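Local coordinates for pectate lyase 1 (Juniperus ashei, PDB 1PXZ), which cleaves pectate by calcium-dependent elimination, though with low activity, and is the major allergen of mountain cedar pollen, at residues G35-T46 against K66-N77; L58-K66 against D133-G141. All blocks are in the same frame, centred on the assembly; numbering follows the deposited sequence.

Contact 1. Residues G35-T46 against K66-N77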
loop_
_atom_site.group_PDB
_atom_site.type_symbol
_atom_site.label_atom_id
_atom_site.label_comp_id
_atom_site.label_asym_id
_atom_site.label_seq_id
_atom_site.Cartn_x
_atom_site.Cartn_y
_atom_site.Cartn_z
ATOM N N GLY A 35 0.211 12.913 10.341
ATOM C CA GLY A 35 -0.040 14.230 10.908
ATOM C C GLY A 35 0.151 14.238 12.412
ATOM O O GLY A 35 -0.425 15.076 13.112
ATOM N N LYS A 36 0.932 13.295 12.942
ATOM C CA LYS A 36 1.156 13.271 14.388
ATOM C C LYS A 36 1.671 14.611 14.892
ATOM O O LYS A 36 2.511 15.237 14.244
ATOM C CB LYS A 36 2.185 12.191 14.723
ATOM C CG LYS A 36 2.629 12.155 16.177
ATOM C CD LYS A 36 4.087 11.688 16.206
ATOM C CE LYS A 36 4.219 10.473 17.112
ATOM N NZ LYS A 36 5.196 10.710 18.214
ATOM N N GLY A 37 1.148 15.058 16.030
ATOM C CA GLY A 37 1.578 16.378 16.498
ATOM C C GLY A 37 0.754 17.515 15.918
ATOM O O GLY A 37 0.726 18.620 16.466
ATOM N N GLY A 38 0.078 17.283 14.797
ATOM C CA GLY A 38 -0.655 18.346 14.113
ATOM C C GLY A 38 -2.011 18.503 14.766
ATOM O O GLY A 38 -2.204 17.844 15.792
ATOM N N ASP A 39 -2.894 19.330 14.206
ATOM C CA ASP A 39 -4.250 19.383 14.732
ATOM C C ASP A 39 -5.124 18.325 14.072
ATOM O O ASP A 39 -4.850 17.927 12.937
ATOM C CB ASP A 39 -4.932 20.728 14.432
ATOM C CG ASP A 39 -4.070 21.919 14.804
ATOM O OD1 ASP A 39 -3.666 21.981 15.986
ATOM O OD2 ASP A 39 -3.804 22.774 13.932
ATOM N N PHE A 40 -6.191 17.927 14.758
ATOM C CA PHE A 40 -7.217 17.156 14.090
ATOM C C PHE A 40 -7.973 18.051 13.103
ATOM O O PHE A 40 -8.228 19.203 13.439
ATOM C CB PHE A 40 -8.213 16.562 15.075
ATOM C CG PHE A 40 -7.632 15.448 15.946
ATOM C CD1 PHE A 40 -7.299 14.228 15.379
ATOM C CD2 PHE A 40 -7.445 15.643 17.302
ATOM C CE1 PHE A 40 -6.784 13.209 16.177
ATOM C CE2 PHE A 40 -6.916 14.639 18.098
ATOM C CZ PHE A 40 -6.580 13.417 17.528
ATOM N N TYR A 41 -8.317 17.538 11.939
ATOM C CA TYR A 41 -9.088 18.207 10.897
ATOM C C TYR A 41 -10.302 17.345 10.577
ATOM O O TYR A 41 -10.176 16.164 10.222
ATOM C CB TYR A 41 -8.251 18.465 9.629
ATOM C CG TYR A 41 -9.056 19.072 8.483
ATOM C CD1 TYR A 41 -9.189 20.448 8.359
ATOM C CD2 TYR A 41 -9.684 18.291 7.517
ATOM C CE1 TYR A 41 -9.925 20.981 7.310
ATOM C CE2 TYR A 41 -10.424 18.796 6.475
ATOM C CZ TYR A 41 -10.541 20.175 6.381
ATOM O OH TYR A 41 -11.277 20.662 5.329
ATOM N N THR A 42 -11.504 17.918 10.624
ATOM C CA THR A 42 -12.676 17.083 10.367
ATOM C C THR A 42 -13.280 17.411 9.011
ATOM O O THR A 42 -13.528 18.590 8.720
ATOM C CB THR A 42 -13.755 17.251 11.468
ATOM O OG1 THR A 42 -13.198 16.899 12.744
ATOM C CG2 THR A 42 -14.935 16.332 11.175
ATOM N N VAL A 43 -13.492 16.377 8.214
ATOM C CA VAL A 43 -14.204 16.498 6.950
ATOM C C VAL A 43 -15.703 16.509 7.255
ATOM O O VAL A 43 -16.211 15.514 7.780
ATOM C CB VAL A 43 -13.888 15.368 5.946
ATOM C CG1 VAL A 43 -14.691 15.568 4.674
ATOM C CG2 VAL A 43 -12.390 15.339 5.666
ATOM N N THR A 44 -16.334 17.649 6.944
ATOM C CA THR A 44 -17.768 17.770 7.191
ATOM C C THR A 44 -18.562 17.818 5.892
ATOM O O THR A 44 -19.776 17.800 5.942
ATOM C CB THR A 44 -18.069 19.044 8.007
ATOM O OG1 THR A 44 -17.521 20.168 7.300
ATOM C CG2 THR A 44 -17.341 18.938 9.334
ATOM N N SER A 45 -17.895 17.874 4.750
ATOM C CA SER A 45 -18.562 17.996 3.462
ATOM C C SER A 45 -17.993 17.027 2.433
ATOM O O SER A 45 -16.783 16.771 2.466
ATOM C CB SER A 45 -18.386 19.416 2.918
ATOM O OG SER A 45 -18.763 19.456 1.564
ATOM N N THR A 46 -18.851 16.543 1.542
ATOM C CA THR A 46 -18.396 15.600 0.519
ATOM C C THR A 46 -18.003 16.310 -0.759
ATOM O O THR A 46 -17.687 15.657 -1.754
ATOM C CB THR A 46 -19.499 14.574 0.207
ATOM O OG1 THR A 46 -20.650 15.278 -0.285
ATOM C CG2 THR A 46 -19.933 13.855 1.477
ATOM N N LYS A 66 0.414 22.742 6.827
ATOM C CA LYS A 66 0.641 22.274 8.195
ATOM C C LYS A 66 0.247 20.806 8.383
ATOM O O LYS A 66 -0.535 20.262 7.610
ATOM C CB LYS A 66 -0.135 23.147 9.178
ATOM C CG LYS A 66 -1.646 22.968 9.061
ATOM C CD LYS A 66 -2.349 24.067 9.864
ATOM C CE LYS A 66 -3.154 23.469 11.001
ATOM N NZ LYS A 66 -3.428 24.432 12.098
ATOM N N ALA A 67 0.783 20.207 9.440
ATOM C CA ALA A 67 0.485 18.830 9.815
ATOM C C ALA A 67 -0.967 18.694 10.242
ATOM O O ALA A 67 -1.441 19.460 11.094
ATOM C CB ALA A 67 1.387 18.343 10.947
ATOM N N LEU A 68 -1.681 17.728 9.657
ATOM C CA LEU A 68 -3.078 17.559 10.046
ATOM C C LEU A 68 -3.424 16.072 10.152
ATOM O O LEU A 68 -2.909 15.307 9.330
ATOM C CB LEU A 68 -4.042 18.166 9.017
ATOM C CG LEU A 68 -4.089 19.691 8.922
ATOM C CD1 LEU A 68 -5.080 20.078 7.824
ATOM C CD2 LEU A 68 -4.446 20.304 10.268
ATOM N N TRP A 69 -4.279 15.762 11.110
ATOM C CA TRP A 69 -4.781 14.399 11.270
ATOM C C TRP A 69 -6.236 14.444 10.825
ATOM O O TRP A 69 -7.075 14.935 11.599
ATOM C CB TRP A 69 -4.571 13.928 12.710
ATOM C CG TRP A 69 -4.764 12.451 12.896
ATOM C CD1 TRP A 69 -5.935 11.767 12.893
ATOM C CD2 TRP A 69 -3.732 11.472 13.112
ATOM N NE1 TRP A 69 -5.707 10.424 13.095
ATOM C CE2 TRP A 69 -4.367 10.225 13.228
ATOM C CE3 TRP A 69 -2.340 11.549 13.210
ATOM C CZ2 TRP A 69 -3.670 9.032 13.445
ATOM C CZ3 TRP A 69 -1.638 10.366 13.423
ATOM C CH2 TRP A 69 -2.310 9.146 13.532
ATOM N N ILE A 70 -6.482 13.969 9.611
ATOM C CA ILE A 70 -7.818 14.120 9.020
ATOM C C ILE A 70 -8.755 12.971 9.366
ATOM O O ILE A 70 -8.426 11.790 9.221
ATOM C CB ILE A 70 -7.677 14.301 7.499
ATOM C CG1 ILE A 70 -6.843 15.538 7.153
ATOM C CG2 ILE A 70 -9.027 14.317 6.798
ATOM C CD1 ILE A 70 -6.239 15.488 5.753
ATOM N N ILE A 71 -9.935 13.363 9.864
ATOM C CA ILE A 71 -10.979 12.405 10.253
ATOM C C ILE A 71 -12.313 12.817 9.620
ATOM O O ILE A 71 -12.403 13.874 9.003
ATOM C CB ILE A 71 -11.177 12.350 11.766
ATOM C CG1 ILE A 71 -11.560 13.726 12.341
ATOM C CG2 ILE A 71 -9.939 11.823 12.478
ATOM C CD1 ILE A 71 -12.058 13.654 13.768
ATOM N N PHE A 72 -13.343 11.996 9.746
ATOM C CA PHE A 72 -14.578 12.262 8.984
ATOM C C PHE A 72 -15.782 12.337 9.916
ATOM O O PHE A 72 -15.907 11.482 10.787
ATOM C CB PHE A 72 -14.749 11.181 7.921
ATOM C CG PHE A 72 -13.644 11.153 6.870
ATOM C CD1 PHE A 72 -12.435 10.532 7.152
ATOM C CD2 PHE A 72 -13.799 11.722 5.625
ATOM C CE1 PHE A 72 -11.404 10.499 6.213
ATOM C CE2 PHE A 72 -12.783 11.697 4.686
ATOM C CZ PHE A 72 -11.574 11.068 4.964
ATOM N N SER A 73 -16.636 13.343 9.748
ATOM C CA SER A 73 -17.744 13.594 10.667
ATOM C C SER A 73 -18.888 12.615 10.492
ATOM O O SER A 73 -19.798 12.463 11.314
ATOM C CB SER A 73 -18.263 15.027 10.453
ATOM O OG SER A 73 -18.977 15.054 9.217
ATOM N N GLN A 74 -18.920 11.880 9.398
ATOM C CA GLN A 74 -20.012 10.969 9.122
ATOM C C GLN A 74 -19.607 9.964 8.050
ATOM O O GLN A 74 -18.589 10.176 7.395
ATOM C CB GLN A 74 -21.217 11.772 8.595
ATOM C CG GLN A 74 -20.960 12.286 7.196
ATOM C CD GLN A 74 -22.185 12.800 6.466
ATOM O OE1 GLN A 74 -22.725 12.155 5.557
ATOM N NE2 GLN A 74 -22.614 13.998 6.867
ATOM N N ASN A 75 -20.428 8.934 7.878
ATOM C CA ASN A 75 -20.178 8.093 6.702
ATOM C C ASN A 75 -20.208 8.964 5.453
ATOM O O ASN A 75 -21.049 9.873 5.336
ATOM C CB ASN A 75 -21.245 7.012 6.574
ATOM C CG ASN A 75 -21.270 5.977 7.663
ATOM O OD1 ASN A 75 -22.212 5.182 7.765
ATOM N ND2 ASN A 75 -20.261 5.934 8.504
ATOM N N MET A 76 -19.334 8.699 4.493
ATOM C CA MET A 76 -19.238 9.518 3.297
ATOM C C MET A 76 -18.826 8.710 2.073
ATOM O O MET A 76 -17.800 8.031 2.168
ATOM C CB MET A 76 -18.163 10.593 3.505
ATOM C CG MET A 76 -18.670 11.780 4.297
ATOM S SD MET A 76 -17.383 13.052 4.422
ATOM C CE MET A 76 -18.191 14.091 5.657
ATOM N N ASN A 77 -19.581 8.784 0.987
ATOM C CA ASN A 77 -19.068 8.372 -0.318
ATOM C C ASN A 77 -18.585 9.613 -1.048
ATOM O O ASN A 77 -19.402 10.500 -1.345
ATOM C CB ASN A 77 -20.111 7.622 -1.146
ATOM C CG ASN A 77 -20.658 6.454 -0.355
ATOM O OD1 ASN A 77 -19.917 5.818 0.390
ATOM N ND2 ASN A 77 -21.947 6.151 -0.458
HETATM O O HOH W 1 -1.707 21.313 12.889
#
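Strands 39-43 and 68-72 run parallel, with Phe40 abreast of Trp69 and Val43 abreast of Phe72, and backbone hydrogen bonds alternate between Asp39, Trp69, Tyr41, Ile71 and Val43. At the C-terminal ends of the strands Val43 O takes two donors from one residue: Ser73 N at 3.0 Å and Ser73 OG, which lies in the carbonyl plane on a lone pair. On one face Phe40 and Trp69 lie side by side and point the same way. The edge of Phe40 is turned to the face of the indole five-membered ring, offset, with planes at 78°; Phe40 CE1 comes 3.7 Å from Trp69 CD1. The backbone of Gly35 and Lys36 meets the other part of the indole at its edge, in plane. Trp69 NE1 bonds to Asp93. This is the parallel beta-helix of polysaccharide lyase family 1: strand 39-43 pairs with 68-72, which pairs in turn with 90-93. Tyr41, Val43, Leu68, Ile70 and Phe72 point to the other face, where helix 58-63 packs. There Val43 splits its branches. CG1, anti to the backbone N (chi1 179°), reaches Met76 SD at 3.7 Å, while CG2 meets Ile70 CG2 at 3.7 Å. Tyr41 lays its CB against Leu68 CD1, and its hydroxyl bonds to Thr57 and Gly56. At the N-terminal ends Lys66 NZ forms a salt bridge with Asp39 OD2, nearly along its C-O axis; the modelled 2.5 Å is short and its exact length doubtful. Water 1 ties Asp39 N and Ala67 O together, supplementing a weak direct bond.

Contact 2. Residues L58-K66 against D133-G141; sequences LRYGATREK and DVLVSESIG
Glu138 and Glu65 each accept a backbone N-H from the other's segment, although Glu65 OE1 and Glu138 OE1 are only 4.6 Å apart. Glu65 N gives a nearly straight bond (168°) to Glu138 OE1, met on its anti side at 2.9 Å. In return Ser139 N binds Glu65 OE1 at 3.0 Å, from above the carboxylate plane. These bonds, with water 4 on Glu138 OE1 and water 3 on Glu65 OE2, probably offset the repulsion. A third bond runs from Glu138 N to Thr63 O, 2.9 Å. The Arg64 guanidinium is sandwiched. Glu138 CB sits over the centre of one face, and Tyr60 CE1 lies over the opposite face, offset toward the rim. The carboxylate of Glu138 is stacked 12° from the guanidinium plane, so the long salt bridge, 4.0 Å from Arg64 NH1 to Glu138 OE1, is a matter of charge alone. Bends at chi2 and chi3 fold the arginine back, where NE bonds to Tyr60 O, tilted from the guanidinium plane, and NH2 to Thr63 OG1, which lies in that plane. The contact joins the end of the short helix 58-63, which follows the first strand of the beta-helix, to a two-stranded antiparallel hairpin (132-137 with 141-145). In the hairpin's turn Ser137 OG accepts from Ile140 N, an ST motif. Leu135 CD2 rests on Thr63 OG1 at 3.6 Å and lies at the edge of the Arg64 guanidinium. Farther along, Arg59 NH1 touches Val134 CG1; water 2 accepts a weak bond from Arg59 NH1 and donates to Leu135 O. Asp48 holds Arg59 NE in a salt bridge.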
loop_
_atom_site.group_PDB
_atom_site.type_symbol
_atom_site.label_atom_id
_atom_site.label_comp_id
_atom_site.label_asym_id
_atom_site.label_seq_id
_atom_site.Cartn_x
_atom_site.Cartn_y
_atom_site.Cartn_z
ATOM N N LEU A 58 -12.449 17.354 1.968
ATOM C CA LEU A 58 -11.255 16.506 2.092
ATOM C C LEU A 58 -10.059 17.159 1.433
ATOM O O LEU A 58 -8.928 17.183 1.945
ATOM C CB LEU A 58 -11.586 15.138 1.480
ATOM C CG LEU A 58 -10.399 14.175 1.381
ATOM C CD1 LEU A 58 -9.801 13.946 2.757
ATOM C CD2 LEU A 58 -10.839 12.857 0.737
ATOM N N ARG A 59 -10.255 17.736 0.232
ATOM C CA ARG A 59 -9.101 18.299 -0.471
ATOM C C ARG A 59 -8.524 19.489 0.274
ATOM O O ARG A 59 -7.310 19.670 0.296
ATOM C CB ARG A 59 -9.440 18.705 -1.904
ATOM C CG ARG A 59 -8.220 19.187 -2.707
ATOM C CD ARG A 59 -8.705 19.622 -4.093
ATOM N NE ARG A 59 -9.357 18.533 -4.822
ATOM C CZ ARG A 59 -8.708 17.681 -5.601
ATOM N NH1 ARG A 59 -7.391 17.761 -5.771
ATOM N NH2 ARG A 59 -9.388 16.735 -6.224
ATOM N N TYR A 60 -9.363 20.316 0.901
ATOM C CA TYR A 60 -8.764 21.396 1.701
ATOM C C TYR A 60 -7.854 20.838 2.778
ATOM O O TYR A 60 -6.733 21.273 2.982
ATOM C CB TYR A 60 -9.886 22.221 2.339
ATOM C CG TYR A 60 -9.424 23.417 3.153
ATOM C CD1 TYR A 60 -9.258 24.662 2.557
ATOM C CD2 TYR A 60 -9.165 23.308 4.513
ATOM C CE1 TYR A 60 -8.837 25.771 3.285
ATOM C CE2 TYR A 60 -8.744 24.404 5.246
ATOM C CZ TYR A 60 -8.586 25.623 4.633
ATOM O OH TYR A 60 -8.168 26.688 5.404
ATOM N N GLY A 61 -8.307 19.873 3.573
ATOM C CA GLY A 61 -7.375 19.460 4.627
ATOM C C GLY A 61 -6.156 18.757 4.059
ATOM O O GLY A 61 -5.037 18.910 4.559
ATOM N N ALA A 62 -6.361 17.967 3.004
ATOM C CA ALA A 62 -5.245 17.178 2.456
ATOM C C ALA A 62 -4.179 18.047 1.818
ATOM O O ALA A 62 -3.029 17.639 1.692
ATOM C CB ALA A 62 -5.787 16.171 1.451
ATOM N N THR A 63 -4.508 19.280 1.390
ATOM C CA THR A 63 -3.512 20.095 0.718
ATOM C C THR A 63 -2.858 21.131 1.633
ATOM O O THR A 63 -2.005 21.894 1.158
ATOM C CB THR A 63 -4.128 20.869 -0.478
ATOM O OG1 THR A 63 -5.297 21.559 -0.014
ATOM C CG2 THR A 63 -4.568 19.900 -1.568
ATOM N N ARG A 64 -3.233 21.189 2.908
ATOM C CA ARG A 64 -2.614 22.220 3.743
ATOM C C ARG A 64 -1.136 21.916 3.936
ATOM O O ARG A 64 -0.690 20.763 3.948
ATOM C CB ARG A 64 -3.296 22.336 5.106
ATOM C CG ARG A 64 -4.726 22.820 5.117
ATOM C CD ARG A 64 -4.985 24.134 4.387
ATOM N NE ARG A 64 -5.234 23.858 2.969
ATOM C CZ ARG A 64 -5.386 24.773 2.021
ATOM N NH1 ARG A 64 -5.334 26.080 2.285
ATOM N NH2 ARG A 64 -5.598 24.385 0.771
ATOM N N GLU A 65 -0.323 22.966 4.118
ATOM C CA GLU A 65 1.080 22.715 4.444
ATOM C C GLU A 65 1.218 22.249 5.885
ATOM O O GLU A 65 2.074 21.420 6.195
ATOM C CB GLU A 65 1.930 23.969 4.203
ATOM C CG GLU A 65 2.666 23.986 2.875
ATOM C CD GLU A 65 2.291 22.883 1.901
ATOM O OE1 GLU A 65 1.246 22.997 1.200
ATOM O OE2 GLU A 65 3.077 21.899 1.841
ATOM N N LYS A 66 0.414 22.742 6.827
ATOM C CA LYS A 66 0.641 22.274 8.195
ATOM C C LYS A 66 0.247 20.806 8.383
ATOM O O LYS A 66 -0.535 20.262 7.610
ATOM C CB LYS A 66 -0.135 23.147 9.178
ATOM C CG LYS A 66 -1.646 22.968 9.061
ATOM C CD LYS A 66 -2.349 24.067 9.864
ATOM C CE LYS A 66 -3.154 23.469 11.001
ATOM N NZ LYS A 66 -3.428 24.432 12.098
ATOM N N ASP A 133 -6.515 21.518 -14.502
ATOM C CA ASP A 133 -5.821 22.197 -13.403
ATOM C C ASP A 133 -6.245 21.646 -12.052
ATOM O O ASP A 133 -7.400 21.247 -11.805
ATOM C CB ASP A 133 -6.133 23.696 -13.407
ATOM C CG ASP A 133 -5.481 24.464 -14.536
ATOM O OD1 ASP A 133 -4.376 24.077 -14.955
ATOM O OD2 ASP A 133 -6.080 25.465 -15.002
ATOM N N VAL A 134 -5.303 21.626 -11.116
ATOM C CA VAL A 134 -5.570 21.113 -9.783
ATOM C C VAL A 134 -4.762 21.874 -8.738
ATOM O O VAL A 134 -3.597 22.174 -9.013
ATOM C CB VAL A 134 -5.153 19.637 -9.619
ATOM C CG1 VAL A 134 -5.573 19.151 -8.229
ATOM C CG2 VAL A 134 -5.723 18.710 -10.678
ATOM N N LEU A 135 -5.308 22.159 -7.567
ATOM C CA LEU A 135 -4.509 22.664 -6.468
ATOM C C LEU A 135 -3.661 21.509 -5.911
ATOM O O LEU A 135 -4.149 20.695 -5.126
ATOM C CB LEU A 135 -5.355 23.308 -5.361
ATOM C CG LEU A 135 -4.488 23.952 -4.268
ATOM C CD1 LEU A 135 -4.236 25.429 -4.564
ATOM C CD2 LEU A 135 -5.112 23.791 -2.894
ATOM N N VAL A 136 -2.405 21.482 -6.360
ATOM C CA VAL A 136 -1.499 20.395 -5.978
ATOM C C VAL A 136 -1.294 20.470 -4.474
ATOM O O VAL A 136 -1.488 19.488 -3.760
ATOM C CB VAL A 136 -0.184 20.450 -6.763
ATOM C CG1 VAL A 136 0.804 19.439 -6.208
ATOM C CG2 VAL A 136 -0.418 20.156 -8.247
ATOM N N SER A 137 -0.943 21.651 -3.960
ATOM C CA SER A 137 -0.932 21.874 -2.525
ATOM C C SER A 137 -1.107 23.372 -2.240
ATOM O O SER A 137 -0.972 24.198 -3.155
ATOM C CB SER A 137 0.368 21.412 -1.849
ATOM O OG SER A 137 1.410 22.350 -2.117
ATOM N N GLU A 138 -1.378 23.672 -0.981
ATOM C CA GLU A 138 -1.558 25.067 -0.567
ATOM C C GLU A 138 -0.341 25.862 -1.007
ATOM O O GLU A 138 -0.428 26.942 -1.596
ATOM C CB GLU A 138 -1.786 25.152 0.937
ATOM C CG GLU A 138 -1.759 26.561 1.523
ATOM C CD GLU A 138 -1.773 26.590 3.036
ATOM O OE1 GLU A 138 -1.668 25.530 3.694
ATOM O OE2 GLU A 138 -1.886 27.704 3.606
ATOM N N SER A 139 0.828 25.273 -0.744
ATOM C CA SER A 139 2.041 26.039 -1.056
ATOM C C SER A 139 2.369 26.040 -2.533
ATOM O O SER A 139 2.885 27.042 -3.042
ATOM C CB SER A 139 3.237 25.490 -0.261
ATOM O OG SER A 139 3.894 26.548 0.425
ATOM N N ILE A 140 2.097 24.925 -3.216
ATOM C CA ILE A 140 2.476 24.861 -4.630
ATOM C C ILE A 140 1.510 25.633 -5.508
ATOM O O ILE A 140 1.919 26.208 -6.512
ATOM C CB ILE A 140 2.589 23.393 -5.096
ATOM C CG1 ILE A 140 3.783 22.669 -4.447
ATOM C CG2 ILE A 140 2.666 23.273 -6.604
ATOM C CD1 ILE A 140 3.844 21.184 -4.754
ATOM N N GLY A 141 0.229 25.660 -5.155
ATOM C CA GLY A 141 -0.737 26.347 -6.001
ATOM C C GLY A 141 -1.286 25.461 -7.095
ATOM O O GLY A 141 -1.105 24.236 -7.106
HETATM O O HOH W 2 -4.737 18.097 -4.505
HETATM O O HOH W 3 3.704 21.718 -0.797
HETATM O O HOH W 4 -1.321 25.357 6.382
#

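How the contacts relate
Both contacts belong to one end of the beta-helix and are partly buried. Helix 58-63 joins them: it lies in the chain between the two strands of contact 1 and forms one side of contact 2. Tyr41, Leu68 and Ile70 of contact 1 pack on Tyr60 and Gly61. Lys66 is common to both: its ammonium group serves the salt bridge of contact 1, while its backbone N holds a water in contact 2. Contact 1 is strand pairing, with regular backbone bonds, an apolar face against the helix and polar groups at its ends. Contact 2 has no strand pairing between its segments. Carboxylates, a stacked arginine and waters dominate, where the helix end and loop meet the hairpin and the glutamates are exposed.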